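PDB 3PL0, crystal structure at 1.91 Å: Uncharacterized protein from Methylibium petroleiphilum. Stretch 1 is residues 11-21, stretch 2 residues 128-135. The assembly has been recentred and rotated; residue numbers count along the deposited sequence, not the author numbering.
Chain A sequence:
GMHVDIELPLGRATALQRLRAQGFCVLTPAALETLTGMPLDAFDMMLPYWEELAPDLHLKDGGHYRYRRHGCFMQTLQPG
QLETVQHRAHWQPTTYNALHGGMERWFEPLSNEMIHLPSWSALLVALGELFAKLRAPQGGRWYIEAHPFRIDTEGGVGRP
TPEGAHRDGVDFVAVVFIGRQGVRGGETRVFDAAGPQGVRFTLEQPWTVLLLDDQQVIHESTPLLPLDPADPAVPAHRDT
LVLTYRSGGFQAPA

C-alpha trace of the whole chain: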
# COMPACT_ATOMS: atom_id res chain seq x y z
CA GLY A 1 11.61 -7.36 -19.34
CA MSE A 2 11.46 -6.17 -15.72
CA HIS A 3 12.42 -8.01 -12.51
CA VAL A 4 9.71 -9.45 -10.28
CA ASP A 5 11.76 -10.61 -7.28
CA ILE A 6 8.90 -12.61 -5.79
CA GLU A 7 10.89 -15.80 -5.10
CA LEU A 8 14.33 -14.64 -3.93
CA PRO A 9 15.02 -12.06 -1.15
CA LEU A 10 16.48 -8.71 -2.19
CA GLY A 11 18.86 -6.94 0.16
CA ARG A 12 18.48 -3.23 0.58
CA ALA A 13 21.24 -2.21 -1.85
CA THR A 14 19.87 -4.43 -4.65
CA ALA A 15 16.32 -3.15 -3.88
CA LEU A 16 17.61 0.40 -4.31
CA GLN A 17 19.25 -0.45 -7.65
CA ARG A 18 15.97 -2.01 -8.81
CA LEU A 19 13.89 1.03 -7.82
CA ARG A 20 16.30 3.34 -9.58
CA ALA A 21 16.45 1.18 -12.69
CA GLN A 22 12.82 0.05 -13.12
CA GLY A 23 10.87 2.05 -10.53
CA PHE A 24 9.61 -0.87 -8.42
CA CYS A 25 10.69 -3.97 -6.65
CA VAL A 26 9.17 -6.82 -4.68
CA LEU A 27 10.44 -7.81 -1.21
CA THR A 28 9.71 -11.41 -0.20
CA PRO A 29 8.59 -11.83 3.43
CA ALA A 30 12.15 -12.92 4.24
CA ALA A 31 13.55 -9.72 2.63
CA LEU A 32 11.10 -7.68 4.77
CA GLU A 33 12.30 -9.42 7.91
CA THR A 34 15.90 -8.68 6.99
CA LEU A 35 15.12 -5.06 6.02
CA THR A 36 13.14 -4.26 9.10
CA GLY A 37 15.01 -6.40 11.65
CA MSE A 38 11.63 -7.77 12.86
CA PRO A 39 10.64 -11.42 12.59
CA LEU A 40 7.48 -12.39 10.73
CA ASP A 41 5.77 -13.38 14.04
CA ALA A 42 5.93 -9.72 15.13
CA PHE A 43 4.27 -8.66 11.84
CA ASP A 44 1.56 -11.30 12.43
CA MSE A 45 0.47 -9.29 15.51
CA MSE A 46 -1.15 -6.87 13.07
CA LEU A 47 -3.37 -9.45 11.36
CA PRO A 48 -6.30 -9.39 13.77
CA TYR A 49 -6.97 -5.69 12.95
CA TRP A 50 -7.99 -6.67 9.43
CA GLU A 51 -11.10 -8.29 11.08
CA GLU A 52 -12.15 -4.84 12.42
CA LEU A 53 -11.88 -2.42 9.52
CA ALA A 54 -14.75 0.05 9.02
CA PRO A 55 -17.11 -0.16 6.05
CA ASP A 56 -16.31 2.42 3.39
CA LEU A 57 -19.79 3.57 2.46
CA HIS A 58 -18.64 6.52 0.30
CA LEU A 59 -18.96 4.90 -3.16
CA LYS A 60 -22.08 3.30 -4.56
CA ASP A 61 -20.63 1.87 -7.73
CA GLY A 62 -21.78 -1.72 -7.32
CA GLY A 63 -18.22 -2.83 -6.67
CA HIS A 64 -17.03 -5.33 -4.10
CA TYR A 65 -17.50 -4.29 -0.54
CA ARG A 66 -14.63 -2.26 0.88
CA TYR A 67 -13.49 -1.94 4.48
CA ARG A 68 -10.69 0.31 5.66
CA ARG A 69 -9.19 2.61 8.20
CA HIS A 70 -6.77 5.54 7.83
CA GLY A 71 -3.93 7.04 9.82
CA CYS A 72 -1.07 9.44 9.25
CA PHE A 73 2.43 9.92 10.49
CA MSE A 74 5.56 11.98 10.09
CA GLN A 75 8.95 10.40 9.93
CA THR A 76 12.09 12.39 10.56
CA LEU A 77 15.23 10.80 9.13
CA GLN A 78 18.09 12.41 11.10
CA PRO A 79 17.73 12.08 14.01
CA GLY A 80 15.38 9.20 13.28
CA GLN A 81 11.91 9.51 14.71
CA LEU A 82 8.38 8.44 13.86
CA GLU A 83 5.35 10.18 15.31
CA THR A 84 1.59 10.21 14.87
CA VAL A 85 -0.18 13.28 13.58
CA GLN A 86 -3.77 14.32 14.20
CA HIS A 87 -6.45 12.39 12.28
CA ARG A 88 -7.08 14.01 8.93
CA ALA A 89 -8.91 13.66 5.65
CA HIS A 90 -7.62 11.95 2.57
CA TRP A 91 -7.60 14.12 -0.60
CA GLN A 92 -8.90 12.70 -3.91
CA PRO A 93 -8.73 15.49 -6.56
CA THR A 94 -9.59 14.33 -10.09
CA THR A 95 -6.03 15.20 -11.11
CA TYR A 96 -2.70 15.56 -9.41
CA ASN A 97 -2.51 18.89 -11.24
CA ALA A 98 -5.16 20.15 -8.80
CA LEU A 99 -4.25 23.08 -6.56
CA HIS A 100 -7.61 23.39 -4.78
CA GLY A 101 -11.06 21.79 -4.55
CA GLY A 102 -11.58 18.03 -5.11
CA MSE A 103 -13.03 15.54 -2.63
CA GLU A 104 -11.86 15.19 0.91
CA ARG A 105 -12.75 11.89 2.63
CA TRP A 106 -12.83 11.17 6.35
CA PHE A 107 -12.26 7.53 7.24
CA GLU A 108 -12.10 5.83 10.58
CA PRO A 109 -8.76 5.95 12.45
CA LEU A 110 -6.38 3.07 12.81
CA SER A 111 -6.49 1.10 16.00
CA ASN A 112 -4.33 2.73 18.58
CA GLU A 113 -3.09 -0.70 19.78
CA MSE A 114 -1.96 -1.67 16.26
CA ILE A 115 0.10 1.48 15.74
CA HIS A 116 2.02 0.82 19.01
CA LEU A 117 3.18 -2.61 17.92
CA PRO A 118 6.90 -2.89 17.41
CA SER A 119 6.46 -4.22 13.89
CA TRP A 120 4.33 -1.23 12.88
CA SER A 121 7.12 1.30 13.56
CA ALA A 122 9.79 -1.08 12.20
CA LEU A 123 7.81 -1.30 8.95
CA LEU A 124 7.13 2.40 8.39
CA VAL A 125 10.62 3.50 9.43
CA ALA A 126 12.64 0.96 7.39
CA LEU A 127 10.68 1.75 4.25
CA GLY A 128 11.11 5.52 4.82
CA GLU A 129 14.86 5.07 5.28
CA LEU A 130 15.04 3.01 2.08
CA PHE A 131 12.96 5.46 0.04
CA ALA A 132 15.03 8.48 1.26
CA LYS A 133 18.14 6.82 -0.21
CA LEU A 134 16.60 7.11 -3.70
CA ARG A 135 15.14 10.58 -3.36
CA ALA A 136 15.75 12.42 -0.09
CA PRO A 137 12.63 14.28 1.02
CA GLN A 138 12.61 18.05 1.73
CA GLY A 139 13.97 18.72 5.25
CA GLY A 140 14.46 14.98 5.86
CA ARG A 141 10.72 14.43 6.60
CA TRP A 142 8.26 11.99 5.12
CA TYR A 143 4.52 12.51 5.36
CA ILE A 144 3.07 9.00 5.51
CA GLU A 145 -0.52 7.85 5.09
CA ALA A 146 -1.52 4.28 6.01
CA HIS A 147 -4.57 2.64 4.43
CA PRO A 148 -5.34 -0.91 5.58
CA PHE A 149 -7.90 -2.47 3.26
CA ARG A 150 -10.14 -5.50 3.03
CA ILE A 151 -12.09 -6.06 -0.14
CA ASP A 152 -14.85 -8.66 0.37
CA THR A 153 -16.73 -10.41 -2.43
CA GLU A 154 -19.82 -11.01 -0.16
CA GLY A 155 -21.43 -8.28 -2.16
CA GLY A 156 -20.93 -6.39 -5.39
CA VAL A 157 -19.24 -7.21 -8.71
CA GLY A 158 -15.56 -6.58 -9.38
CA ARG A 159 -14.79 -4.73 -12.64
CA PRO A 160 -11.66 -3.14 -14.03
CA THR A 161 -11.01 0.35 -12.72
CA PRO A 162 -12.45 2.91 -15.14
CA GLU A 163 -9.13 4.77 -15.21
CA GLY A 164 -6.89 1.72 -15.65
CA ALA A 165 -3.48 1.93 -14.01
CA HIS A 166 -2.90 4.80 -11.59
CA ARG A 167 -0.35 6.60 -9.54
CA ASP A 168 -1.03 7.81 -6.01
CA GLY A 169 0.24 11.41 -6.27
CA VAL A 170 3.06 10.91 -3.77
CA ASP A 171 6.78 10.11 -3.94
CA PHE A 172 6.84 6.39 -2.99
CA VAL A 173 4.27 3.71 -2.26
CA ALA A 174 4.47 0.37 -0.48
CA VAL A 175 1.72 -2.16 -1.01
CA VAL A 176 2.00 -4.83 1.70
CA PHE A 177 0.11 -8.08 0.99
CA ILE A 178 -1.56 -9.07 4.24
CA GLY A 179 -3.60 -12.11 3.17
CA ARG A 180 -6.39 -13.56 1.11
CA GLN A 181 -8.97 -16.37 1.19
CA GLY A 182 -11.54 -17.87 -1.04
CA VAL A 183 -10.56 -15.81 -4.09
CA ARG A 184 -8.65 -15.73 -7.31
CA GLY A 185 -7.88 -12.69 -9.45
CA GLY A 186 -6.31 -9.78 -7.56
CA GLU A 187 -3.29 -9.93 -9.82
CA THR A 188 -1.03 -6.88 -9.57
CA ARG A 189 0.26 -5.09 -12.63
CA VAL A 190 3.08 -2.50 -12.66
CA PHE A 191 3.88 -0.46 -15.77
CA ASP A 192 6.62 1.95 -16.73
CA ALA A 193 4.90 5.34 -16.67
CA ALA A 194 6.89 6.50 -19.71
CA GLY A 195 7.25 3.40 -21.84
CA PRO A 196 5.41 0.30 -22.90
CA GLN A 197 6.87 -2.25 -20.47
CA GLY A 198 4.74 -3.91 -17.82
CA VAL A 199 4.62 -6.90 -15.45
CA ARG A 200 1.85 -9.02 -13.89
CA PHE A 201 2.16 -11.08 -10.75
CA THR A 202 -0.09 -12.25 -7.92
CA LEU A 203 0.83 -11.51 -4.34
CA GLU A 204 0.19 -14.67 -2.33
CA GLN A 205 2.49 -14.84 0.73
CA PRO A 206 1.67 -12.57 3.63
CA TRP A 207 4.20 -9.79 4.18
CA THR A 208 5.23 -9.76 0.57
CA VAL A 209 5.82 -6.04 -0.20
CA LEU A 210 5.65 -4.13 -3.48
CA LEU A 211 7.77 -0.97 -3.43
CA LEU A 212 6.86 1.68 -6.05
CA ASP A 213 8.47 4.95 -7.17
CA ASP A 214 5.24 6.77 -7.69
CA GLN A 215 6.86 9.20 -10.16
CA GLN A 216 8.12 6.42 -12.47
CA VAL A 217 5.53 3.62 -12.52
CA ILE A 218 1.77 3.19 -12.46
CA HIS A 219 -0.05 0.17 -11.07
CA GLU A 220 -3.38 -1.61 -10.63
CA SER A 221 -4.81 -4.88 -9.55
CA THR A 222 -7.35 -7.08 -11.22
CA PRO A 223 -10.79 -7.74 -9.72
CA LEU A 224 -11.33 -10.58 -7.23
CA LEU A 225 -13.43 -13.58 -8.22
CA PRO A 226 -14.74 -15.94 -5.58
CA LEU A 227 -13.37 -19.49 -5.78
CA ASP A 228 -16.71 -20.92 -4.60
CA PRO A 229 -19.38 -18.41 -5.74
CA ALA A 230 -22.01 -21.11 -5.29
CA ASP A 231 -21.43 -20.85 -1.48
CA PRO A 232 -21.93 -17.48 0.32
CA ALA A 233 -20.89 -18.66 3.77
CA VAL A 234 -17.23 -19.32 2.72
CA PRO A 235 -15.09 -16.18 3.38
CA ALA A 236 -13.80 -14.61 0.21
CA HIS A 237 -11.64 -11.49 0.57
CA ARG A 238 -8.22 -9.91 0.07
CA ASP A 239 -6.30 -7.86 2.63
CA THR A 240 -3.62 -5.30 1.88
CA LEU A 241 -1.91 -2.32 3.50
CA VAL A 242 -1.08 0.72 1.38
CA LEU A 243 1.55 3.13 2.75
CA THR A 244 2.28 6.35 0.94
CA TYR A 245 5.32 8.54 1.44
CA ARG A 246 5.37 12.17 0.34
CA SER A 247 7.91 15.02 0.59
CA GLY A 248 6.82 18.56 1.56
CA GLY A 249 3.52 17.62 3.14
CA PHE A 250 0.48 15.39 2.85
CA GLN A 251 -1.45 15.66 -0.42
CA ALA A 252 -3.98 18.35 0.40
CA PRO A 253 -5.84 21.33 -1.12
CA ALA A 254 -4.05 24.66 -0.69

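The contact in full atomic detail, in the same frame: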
# COMPACT_ATOMS: atom_id res chain seq x y z
N GLY A 11 18.31 -7.75 -0.90
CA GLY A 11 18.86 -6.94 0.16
C GLY A 11 18.57 -5.51 -0.18
O GLY A 11 18.21 -5.18 -1.31
N ARG A 12 18.77 -4.64 0.79
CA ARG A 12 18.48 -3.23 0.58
C ARG A 12 19.20 -2.59 -0.60
O ARG A 12 18.60 -1.85 -1.35
CB ARG A 12 18.89 -2.48 1.83
CG ARG A 12 18.35 -1.14 1.91
CD ARG A 12 19.20 -0.47 2.90
NE ARG A 12 18.44 0.50 3.61
CZ ARG A 12 18.93 1.68 3.96
NH1 ARG A 12 20.16 2.03 3.62
NH2 ARG A 12 18.15 2.50 4.64
N ALA A 13 20.50 -2.82 -0.74
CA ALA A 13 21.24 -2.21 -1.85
C ALA A 13 20.71 -2.69 -3.22
O ALA A 13 20.50 -1.88 -4.13
CB ALA A 13 22.78 -2.43 -1.70
N THR A 14 20.46 -3.99 -3.40
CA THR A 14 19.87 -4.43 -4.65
C THR A 14 18.49 -3.80 -4.85
O THR A 14 18.23 -3.32 -5.91
CB THR A 14 19.79 -5.96 -4.78
OG1 THR A 14 21.07 -6.51 -4.51
CG2 THR A 14 19.40 -6.36 -6.17
N ALA A 15 17.67 -3.73 -3.79
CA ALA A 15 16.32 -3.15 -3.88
C ALA A 15 16.38 -1.70 -4.37
O ALA A 15 15.58 -1.27 -5.22
CB ALA A 15 15.59 -3.25 -2.56
N LEU A 16 17.36 -0.96 -3.84
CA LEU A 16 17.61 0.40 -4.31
C LEU A 16 17.97 0.44 -5.79
O LEU A 16 17.47 1.29 -6.52
CB LEU A 16 18.72 1.08 -3.48
CG LEU A 16 18.34 1.62 -2.10
CD1 LEU A 16 19.59 2.18 -1.41
CD2 LEU A 16 17.31 2.72 -2.21
N GLN A 17 18.83 -0.47 -6.24
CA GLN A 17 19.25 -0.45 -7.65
C GLN A 17 18.02 -0.72 -8.52
O GLN A 17 17.84 -0.09 -9.57
CB GLN A 17 20.35 -1.47 -7.92
CG GLN A 17 21.69 -1.18 -7.19
CD GLN A 17 22.62 -0.33 -7.98
OE1 GLN A 17 22.21 0.38 -8.93
NE2 GLN A 17 23.92 -0.42 -7.66
N ARG A 18 17.19 -1.64 -8.07
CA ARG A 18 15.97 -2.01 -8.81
C ARG A 18 15.00 -0.81 -8.94
O ARG A 18 14.49 -0.53 -10.00
CB ARG A 18 15.27 -3.17 -8.11
CG ARG A 18 15.98 -4.52 -8.23
CD ARG A 18 15.58 -5.29 -9.53
NE ARG A 18 15.77 -6.74 -9.36
CZ ARG A 18 16.83 -7.42 -9.74
NH1 ARG A 18 17.88 -6.82 -10.30
NH2 ARG A 18 16.88 -8.72 -9.50
N LEU A 19 14.79 -0.11 -7.83
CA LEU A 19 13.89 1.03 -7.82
C LEU A 19 14.42 2.14 -8.69
O LEU A 19 13.65 2.78 -9.37
CB LEU A 19 13.69 1.56 -6.40
CG LEU A 19 12.68 0.78 -5.58
CD1 LEU A 19 12.92 1.00 -4.09
CD2 LEU A 19 11.27 1.18 -6.03
N ARG A 20 15.74 2.37 -8.66
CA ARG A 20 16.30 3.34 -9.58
C ARG A 20 16.11 2.91 -11.03
O ARG A 20 15.77 3.70 -11.89
CB ARG A 20 17.81 3.47 -9.35
CG ARG A 20 18.48 4.48 -10.25
CD ARG A 20 17.91 5.88 -10.05
NE ARG A 20 18.77 6.87 -10.70
CZ ARG A 20 18.40 7.75 -11.62
NH1 ARG A 20 17.15 7.83 -12.04
NH2 ARG A 20 19.29 8.60 -12.12
N ALA A 21 16.42 1.66 -11.32
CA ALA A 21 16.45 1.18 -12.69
C ALA A 21 15.06 0.98 -13.32
O ALA A 21 14.85 1.32 -14.50
CB ALA A 21 17.28 -0.13 -12.78
N GLY A 128 10.73 4.09 4.94
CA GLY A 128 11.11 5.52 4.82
C GLY A 128 12.60 5.73 4.62
O GLY A 128 13.01 6.60 3.82
N GLU A 129 13.41 4.97 5.36
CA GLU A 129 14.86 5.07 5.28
C GLU A 129 15.33 4.62 3.91
O GLU A 129 16.19 5.25 3.29
CB GLU A 129 15.52 4.23 6.38
CG GLU A 129 15.57 4.92 7.73
CD GLU A 129 15.90 3.96 8.89
OE1 GLU A 129 15.93 2.73 8.65
OE2 GLU A 129 16.11 4.42 10.05
N LEU A 130 14.73 3.54 3.42
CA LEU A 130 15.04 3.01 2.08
C LEU A 130 14.68 4.03 0.99
O LEU A 130 15.53 4.43 0.16
CB LEU A 130 14.32 1.71 1.88
CG LEU A 130 14.55 0.94 0.57
CD1 LEU A 130 14.13 -0.52 0.70
CD2 LEU A 130 13.74 1.56 -0.55
N PHE A 131 13.44 4.50 1.03
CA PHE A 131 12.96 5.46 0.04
C PHE A 131 13.78 6.78 0.02
O PHE A 131 14.07 7.31 -1.04
CB PHE A 131 11.48 5.76 0.27
CG PHE A 131 10.54 4.63 -0.07
CD1 PHE A 131 10.74 3.83 -1.20
CD2 PHE A 131 9.42 4.42 0.67
CE1 PHE A 131 9.86 2.83 -1.53
CE2 PHE A 131 8.55 3.41 0.36
CZ PHE A 131 8.75 2.62 -0.75
N ALA A 132 14.19 7.27 1.18
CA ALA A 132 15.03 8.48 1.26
C ALA A 132 16.40 8.31 0.61
O ALA A 132 17.00 9.32 0.21
CB ALA A 132 15.22 8.93 2.72
N LYS A 133 16.89 7.08 0.51
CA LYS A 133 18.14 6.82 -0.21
C LYS A 133 17.99 7.01 -1.70
O LYS A 133 18.98 7.27 -2.36
CB LYS A 133 18.70 5.43 0.06
CG LYS A 133 19.15 5.17 1.49
CD LYS A 133 20.49 5.86 1.81
N LEU A 134 16.78 6.92 -2.25
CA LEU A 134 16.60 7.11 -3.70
C LEU A 134 16.38 8.57 -4.00
O LEU A 134 16.95 9.11 -4.95
CB LEU A 134 15.39 6.39 -4.22
CG LEU A 134 15.58 4.95 -4.59
CD1 LEU A 134 14.20 4.29 -4.62
CD2 LEU A 134 16.31 4.89 -5.92
N ARG A 135 15.46 9.16 -3.23
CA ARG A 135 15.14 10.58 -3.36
C ARG A 135 14.88 11.16 -1.97
O ARG A 135 13.80 11.01 -1.41
CB ARG A 135 13.89 10.74 -4.24
CG ARG A 135 13.78 12.04 -4.98
CD ARG A 135 12.96 11.86 -6.25
NE ARG A 135 11.59 11.41 -5.98
CZ ARG A 135 11.00 10.33 -6.52
NH1 ARG A 135 11.64 9.57 -7.39
NH2 ARG A 135 9.74 10.02 -6.21

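Helices distant in sequence often pack through a few aliphatic side chains, and this pair is a compact example, with no hydrogen bond between them among the atoms modelled. The helix of residues 12-21 lies against the helix that runs through residues 128-131, their N-to-C directions 50° apart and their axes 10.1 Å apart at closest approach. Backbone hydrogen bonds run within each helix, as from Leu-16 N to Arg-12 O (2.9 Å) and from Ala-132 N to Gly-128 O (3.0 Å); the contact between them buries 458 Å².

Leu-134 and Arg-12 cover the most surface, and they do so by different means. Leu-134 points its CA-to-CB bond toward the first helix and meets three residues within about one turn of it. Leu-134 CD1 lies 3.3 Å from Leu-19 CB, a tight apolar contact; Leu-134 CG is 3.7 Å from Leu-16 CD2; and Leu-134 CD2 is 4.0 Å from Arg-20 CB. Leu-16 also approaches the preceding turn of the partner helix, with Leu-16 CD2 3.4 Å from the carbonyl Leu-130 O, while Leu-16 CD1 rests 3.7 Å from Lys-133 CB, using the aliphatic part of a lysine whose CE and NZ are not modelled.

Leu-130 extends the apolar seam: Leu-130 CD2 lies 3.7 Å from Leu-19 CD1, and Leu-19 CD1 in turn meets the edge of the Phe-131 ring at Phe-131 CE1 (4.4 Å).

Arg-12 starts sideways, but its long chain brings the guanidinium to the second helix. Glu-129 CB sits at the edge of that group, 3.6 Å from Arg-12 NH2, and Lys-133 CG is 3.9 Å from Arg-12 NH1. The charges of Arg-12 and Glu-129 are complementary, yet Arg-12 NH2 and Glu-129 OE1 remain 4.6 Å apart, beyond a salt bridge. The closest contacts of the guanidinium are with Glu-129 CB, Leu-130 N and Lys-133 CG, and none is a hydrogen bond or salt bridge.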